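Local coordinates for protein transport protein SEC16 (Saccharomyces cerevisiae, PDB 3MZK), which helps initiate assembly of the COPII coat that forms transport vesicles at the endoplasmic reticulum and selects their cargo, and also takes part in autophagy, at residues B[77-91]-B[100-112]. Numbering follows the deposited sequence.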
loop_
_atom_site.group_PDB
_atom_site.type_symbol
_atom_site.label_atom_id
_atom_site.label_comp_id
_atom_site.label_asym_id
_atom_site.label_seq_id
_atom_site.Cartn_x
_atom_site.Cartn_y
_atom_site.Cartn_z
ATOM N N LYS B 77 24.028 27.242 -12.196
ATOM C CA LYS B 77 23.448 26.234 -13.074
ATOM C C LYS B 77 23.395 26.721 -14.523
ATOM O O LYS B 77 23.118 25.946 -15.437
ATOM C CB LYS B 77 22.051 25.864 -12.580
ATOM C CG LYS B 77 21.415 24.683 -13.282
ATOM C CD LYS B 77 20.130 24.281 -12.571
ATOM C CE LYS B 77 19.331 23.282 -13.380
ATOM N NZ LYS B 77 18.062 22.905 -12.696
ATOM N N LYS B 78 23.668 28.007 -14.722
ATOM C CA LYS B 78 23.724 28.599 -16.057
ATOM C C LYS B 78 24.832 27.993 -16.882
ATOM O O LYS B 78 24.588 27.261 -17.840
ATOM C CB LYS B 78 23.964 30.110 -15.960
ATOM N N ASP B 79 26.055 28.327 -16.495
ATOM C CA ASP B 79 27.249 27.903 -17.202
ATOM C C ASP B 79 27.145 26.444 -17.621
ATOM O O ASP B 79 27.532 26.078 -18.730
ATOM C CB ASP B 79 28.473 28.115 -16.312
ATOM C CG ASP B 79 28.373 29.382 -15.480
ATOM O OD1 ASP B 79 27.883 30.404 -16.005
ATOM O OD2 ASP B 79 28.771 29.351 -14.296
ATOM N N LEU B 80 26.607 25.613 -16.735
ATOM C CA LEU B 80 26.553 24.182 -16.993
ATOM C C LEU B 80 25.573 23.830 -18.107
ATOM O O LEU B 80 25.935 23.137 -19.058
ATOM C CB LEU B 80 26.214 23.412 -15.717
ATOM C CG LEU B 80 26.132 21.895 -15.887
ATOM C CD1 LEU B 80 27.375 21.366 -16.569
ATOM C CD2 LEU B 80 25.925 21.218 -14.549
ATOM N N THR B 81 24.337 24.305 -17.991
ATOM C CA THR B 81 23.322 24.014 -18.997
ATOM C C THR B 81 23.768 24.465 -20.383
ATOM O O THR B 81 23.535 23.773 -21.373
ATOM C CB THR B 81 21.961 24.669 -18.671
ATOM O OG1 THR B 81 21.702 24.589 -17.264
ATOM C CG2 THR B 81 20.844 23.957 -19.426
ATOM N N LYS B 82 24.410 25.628 -20.447
ATOM C CA LYS B 82 24.922 26.146 -21.709
ATOM C C LYS B 82 26.106 25.311 -22.196
ATOM O O LYS B 82 26.220 25.012 -23.386
ATOM C CB LYS B 82 25.332 27.614 -21.563
ATOM C CG LYS B 82 25.655 28.298 -22.882
ATOM C CD LYS B 82 26.396 29.611 -22.665
ATOM C CE LYS B 82 25.574 30.596 -21.844
ATOM N NZ LYS B 82 26.326 31.855 -21.568
ATOM N N TRP B 83 26.983 24.935 -21.269
ATOM C CA TRP B 83 28.155 24.137 -21.608
ATOM C C TRP B 83 27.769 22.797 -22.226
ATOM O O TRP B 83 28.422 22.323 -23.153
ATOM C CB TRP B 83 29.036 23.920 -20.377
ATOM C CG TRP B 83 30.238 23.066 -20.648
ATOM C CD1 TRP B 83 31.478 23.492 -21.021
ATOM C CD2 TRP B 83 30.309 21.639 -20.570
ATOM N NE1 TRP B 83 32.318 22.418 -21.179
ATOM C CE2 TRP B 83 31.625 21.270 -20.907
ATOM C CE3 TRP B 83 29.388 20.639 -20.244
ATOM C CZ2 TRP B 83 32.043 19.941 -20.929
ATOM C CZ3 TRP B 83 29.805 19.322 -20.267
ATOM C CH2 TRP B 83 31.122 18.985 -20.607
ATOM N N MET B 84 26.706 22.189 -21.710
ATOM C CA MET B 84 26.208 20.934 -22.268
ATOM C C MET B 84 25.687 21.117 -23.689
ATOM O O MET B 84 25.982 20.313 -24.571
ATOM C CB MET B 84 25.123 20.322 -21.377
ATOM C CG MET B 84 25.595 19.993 -19.974
ATOM S SD MET B 84 24.745 18.581 -19.244
ATOM C CE MET B 84 25.228 17.270 -20.363
ATOM N N GLU B 85 24.909 22.173 -23.906
ATOM C CA GLU B 85 24.451 22.504 -25.251
ATOM C C GLU B 85 25.645 22.572 -26.197
ATOM O O GLU B 85 25.724 21.834 -27.182
ATOM C CB GLU B 85 23.732 23.853 -25.267
ATOM C CG GLU B 85 22.332 23.870 -24.687
ATOM C CD GLU B 85 21.719 25.263 -24.730
ATOM O OE1 GLU B 85 22.415 26.206 -25.168
ATOM O OE2 GLU B 85 20.547 25.415 -24.325
ATOM N N THR B 86 26.576 23.464 -25.879
ATOM C CA THR B 86 27.759 23.677 -26.701
ATOM C C THR B 86 28.477 22.377 -27.005
ATOM O O THR B 86 28.678 22.024 -28.167
ATOM C CB THR B 86 28.750 24.612 -26.002
ATOM O OG1 THR B 86 28.084 25.826 -25.634
ATOM C CG2 THR B 86 29.914 24.928 -26.922
ATOM N N THR B 87 28.863 21.671 -25.948
ATOM C CA THR B 87 29.622 20.435 -26.076
ATOM C C THR B 87 28.900 19.422 -26.955
ATOM O O THR B 87 29.488 18.866 -27.884
ATOM C CB THR B 87 29.892 19.800 -24.702
ATOM O OG1 THR B 87 30.570 20.741 -23.861
ATOM C CG2 THR B 87 30.745 18.556 -24.858
ATOM N N ILE B 88 27.625 19.191 -26.653
ATOM C CA ILE B 88 26.808 18.244 -27.403
ATOM C C ILE B 88 26.728 18.607 -28.882
ATOM O O ILE B 88 26.787 17.735 -29.748
ATOM C CB ILE B 88 25.385 18.153 -26.818
ATOM C CG1 ILE B 88 25.432 17.583 -25.399
ATOM C CG2 ILE B 88 24.498 17.293 -27.702
ATOM C CD1 ILE B 88 24.120 17.673 -24.662
ATOM N N LYS B 89 26.594 19.898 -29.168
ATOM C CA LYS B 89 26.568 20.366 -30.547
ATOM C C LYS B 89 27.883 20.031 -31.242
ATOM O O LYS B 89 27.907 19.286 -32.223
ATOM C CB LYS B 89 26.309 21.873 -30.604
ATOM N N SER B 90 28.975 20.579 -30.720
ATOM C CA SER B 90 30.295 20.371 -31.304
ATOM C C SER B 90 30.623 18.894 -31.486
ATOM O O SER B 90 31.147 18.494 -32.522
ATOM C CB SER B 90 31.369 21.052 -30.454
ATOM O OG SER B 90 31.199 20.749 -29.082
ATOM N N ILE B 91 30.304 18.085 -30.480
ATOM C CA ILE B 91 30.629 16.662 -30.512
ATOM C C ILE B 91 29.931 15.925 -31.645
ATOM O O ILE B 91 30.575 15.264 -32.458
ATOM C CB ILE B 91 30.280 15.971 -29.183
ATOM C CG1 ILE B 91 31.307 16.345 -28.112
ATOM C CG2 ILE B 91 30.209 14.459 -29.372
ATOM C CD1 ILE B 91 31.097 15.645 -26.796
ATOM N N MET B 100 24.756 9.769 -28.728
ATOM C CA MET B 100 24.583 10.896 -27.820
ATOM C C MET B 100 23.481 10.678 -26.788
ATOM O O MET B 100 23.116 11.604 -26.068
ATOM C CB MET B 100 24.296 12.162 -28.623
ATOM C CG MET B 100 25.279 12.407 -29.759
ATOM S SD MET B 100 26.916 12.864 -29.177
ATOM C CE MET B 100 26.543 14.350 -28.251
ATOM N N THR B 101 22.958 9.456 -26.716
ATOM C CA THR B 101 21.906 9.124 -25.766
ATOM C C THR B 101 22.211 9.616 -24.346
ATOM O O THR B 101 21.447 10.401 -23.779
ATOM C CB THR B 101 21.643 7.604 -25.723
ATOM O OG1 THR B 101 21.219 7.147 -27.015
ATOM C CG2 THR B 101 20.568 7.271 -24.689
ATOM N N ILE B 102 23.320 9.147 -23.780
ATOM C CA ILE B 102 23.701 9.499 -22.413
ATOM C C ILE B 102 23.904 11.001 -22.233
ATOM O O ILE B 102 23.466 11.586 -21.241
ATOM C CB ILE B 102 24.983 8.761 -21.981
ATOM C CG1 ILE B 102 24.716 7.262 -21.865
ATOM C CG2 ILE B 102 25.506 9.311 -20.663
ATOM C CD1 ILE B 102 25.970 6.441 -21.726
ATOM N N TRP B 103 24.586 11.619 -23.191
ATOM C CA TRP B 103 24.749 13.064 -23.189
ATOM C C TRP B 103 23.395 13.747 -23.009
ATOM O O TRP B 103 23.188 14.523 -22.075
ATOM C CB TRP B 103 25.378 13.529 -24.504
ATOM C CG TRP B 103 26.870 13.439 -24.545
ATOM C CD1 TRP B 103 27.625 12.659 -25.372
ATOM C CD2 TRP B 103 27.793 14.166 -23.726
ATOM N NE1 TRP B 103 28.961 12.856 -25.118
ATOM C CE2 TRP B 103 29.090 13.774 -24.112
ATOM C CE3 TRP B 103 27.646 15.108 -22.705
ATOM C CZ2 TRP B 103 30.233 14.293 -23.510
ATOM C CZ3 TRP B 103 28.784 15.621 -22.110
ATOM C CH2 TRP B 103 30.061 15.214 -22.516
ATOM N N GLN B 104 22.473 13.436 -23.913
ATOM C CA GLN B 104 21.182 14.104 -23.965
ATOM C C GLN B 104 20.282 13.728 -22.795
ATOM O O GLN B 104 19.464 14.537 -22.345
ATOM C CB GLN B 104 20.495 13.806 -25.298
ATOM C CG GLN B 104 21.190 14.457 -26.483
ATOM C CD GLN B 104 20.764 13.878 -27.813
ATOM O OE1 GLN B 104 20.465 12.689 -27.924
ATOM N NE2 GLN B 104 20.735 14.720 -28.836
ATOM N N LEU B 105 20.431 12.503 -22.305
ATOM C CA LEU B 105 19.659 12.051 -21.157
ATOM C C LEU B 105 20.019 12.869 -19.924
ATOM O O LEU B 105 19.138 13.371 -19.221
ATOM C CB LEU B 105 19.912 10.572 -20.897
ATOM C CG LEU B 105 19.267 10.014 -19.630
ATOM C CD1 LEU B 105 17.772 10.254 -19.654
ATOM C CD2 LEU B 105 19.576 8.529 -19.477
ATOM N N LEU B 106 21.318 13.005 -19.672
ATOM C CA LEU B 106 21.801 13.799 -18.549
ATOM C C LEU B 106 21.399 15.268 -18.674
ATOM O O LEU B 106 21.116 15.932 -17.674
ATOM C CB LEU B 106 23.316 13.663 -18.408
ATOM C CG LEU B 106 23.798 12.340 -17.804
ATOM C CD1 LEU B 106 25.304 12.214 -17.912
ATOM C CD2 LEU B 106 23.355 12.221 -16.352
ATOM N N GLU B 107 21.369 15.772 -19.903
ATOM C CA GLU B 107 20.953 17.149 -20.140
ATOM C C GLU B 107 19.497 17.355 -19.722
ATOM O O GLU B 107 19.177 18.315 -19.027
ATOM C CB GLU B 107 21.149 17.535 -21.604
ATOM C CG GLU B 107 20.986 19.020 -21.865
ATOM C CD GLU B 107 21.039 19.365 -23.341
ATOM O OE1 GLU B 107 20.706 18.490 -24.170
ATOM O OE2 GLU B 107 21.416 20.511 -23.668
ATOM N N MET B 108 18.619 16.448 -20.141
ATOM C CA MET B 108 17.214 16.505 -19.739
ATOM C C MET B 108 17.069 16.557 -18.226
ATOM O O MET B 108 16.434 17.462 -17.684
ATOM C CB MET B 108 16.444 15.288 -20.254
ATOM C CG MET B 108 16.238 15.234 -21.746
ATOM S SD MET B 108 15.194 13.831 -22.171
ATOM C CE MET B 108 13.800 14.135 -21.095
ATOM N N LYS B 109 17.648 15.569 -17.551
ATOM C CA LYS B 109 17.496 15.442 -16.111
ATOM C C LYS B 109 18.059 16.667 -15.409
ATOM O O LYS B 109 17.660 17.004 -14.296
ATOM C CB LYS B 109 18.178 14.167 -15.620
ATOM C CG LYS B 109 17.637 12.900 -16.269
ATOM C CD LYS B 109 18.380 11.659 -15.788
ATOM C CE LYS B 109 17.686 10.992 -14.611
ATOM N NZ LYS B 109 17.665 11.841 -13.392
ATOM N N LEU B 110 18.982 17.341 -16.075
ATOM C CA LEU B 110 19.575 18.545 -15.521
ATOM C C LEU B 110 18.595 19.715 -15.594
ATOM O O LEU B 110 18.707 20.674 -14.837
ATOM C CB LEU B 110 20.871 18.881 -16.265
ATOM C CG LEU B 110 21.579 20.169 -15.856
ATOM C CD1 LEU B 110 22.014 20.098 -14.406
ATOM C CD2 LEU B 110 22.766 20.424 -16.761
ATOM N N ASN B 111 17.626 19.616 -16.498
ATOM C CA ASN B 111 16.738 20.736 -16.805
ATOM C C ASN B 111 15.397 20.708 -16.086
ATOM O O ASN B 111 14.726 21.735 -15.971
ATOM C CB ASN B 111 16.463 20.789 -18.311
ATOM C CG ASN B 111 17.714 21.029 -19.131
ATOM O OD1 ASN B 111 18.690 21.598 -18.646
ATOM N ND2 ASN B 111 17.686 20.599 -20.390
ATOM N N ASP B 112 15.007 19.520 -15.633
ATOM C CA ASP B 112 13.631 19.257 -15.230
ATOM C C ASP B 112 12.706 19.411 -16.435
ATOM O O ASP B 112 11.484 19.475 -16.294
ATOM C CB ASP B 112 13.193 20.158 -14.073
ATOM C CG ASP B 112 13.904 19.825 -12.776
ATOM O OD1 ASP B 112 15.154 19.864 -12.755
ATOM O OD2 ASP B 112 13.215 19.509 -11.783
#
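Trp103 drops as a knob into the hole formed by Met84, Thr87, Ile88 and Ile91; this long hole suits a large flat side chain, and the broad indole spans about two turns of 77-91. The Met84 methyl CE comes in at the ring edge, 4.0 Å from CE3 of Trp103, while Ile91 CD1 reaches its six-membered ring, 3.7 Å from CZ2. Replacing the indole with an alanine here is likely to open a gap among Met84, Ile88 and Ile91, leaving their apolar ends without a partner. The same indole also meets Trp335 of helix 330-344 edge-to-face.

A second knob, Leu110, fits among Lys77, Leu80, Thr81 and Met84. With CG anti to its backbone N (chi1 177°), its branched end extends between the helices, and CD2 lies 3.7 Å from Met84 SD and 3.8 Å from Leu80 CG. The unbranched, flexible Met84 suits the middle, serving both knobs. At the other end the bent chain of Met100 lays CE 3.6 Å from Ile88 CG2.

Glu107 also stands mid-contact, its long extended chain carrying the carboxylate past Ile88, with OE1 3.5 Å from Ile88 CD1. Thr81 turns its hydroxyl back to Lys77 O, presenting CG2 to Asn111. At the margin, Lys77 and the poorly ordered Asp112 are at most loosely paired.

The helices run antiparallel at 158°, their axes 10.6 Å apart, joined by a short connection. Helix 101-111 packs on 294-303, and both helices meet 330-344. Within the Sec16 mid-region, this is an antiparallel helical hairpin packed knobs-into-holes, as in alpha-solenoid folds.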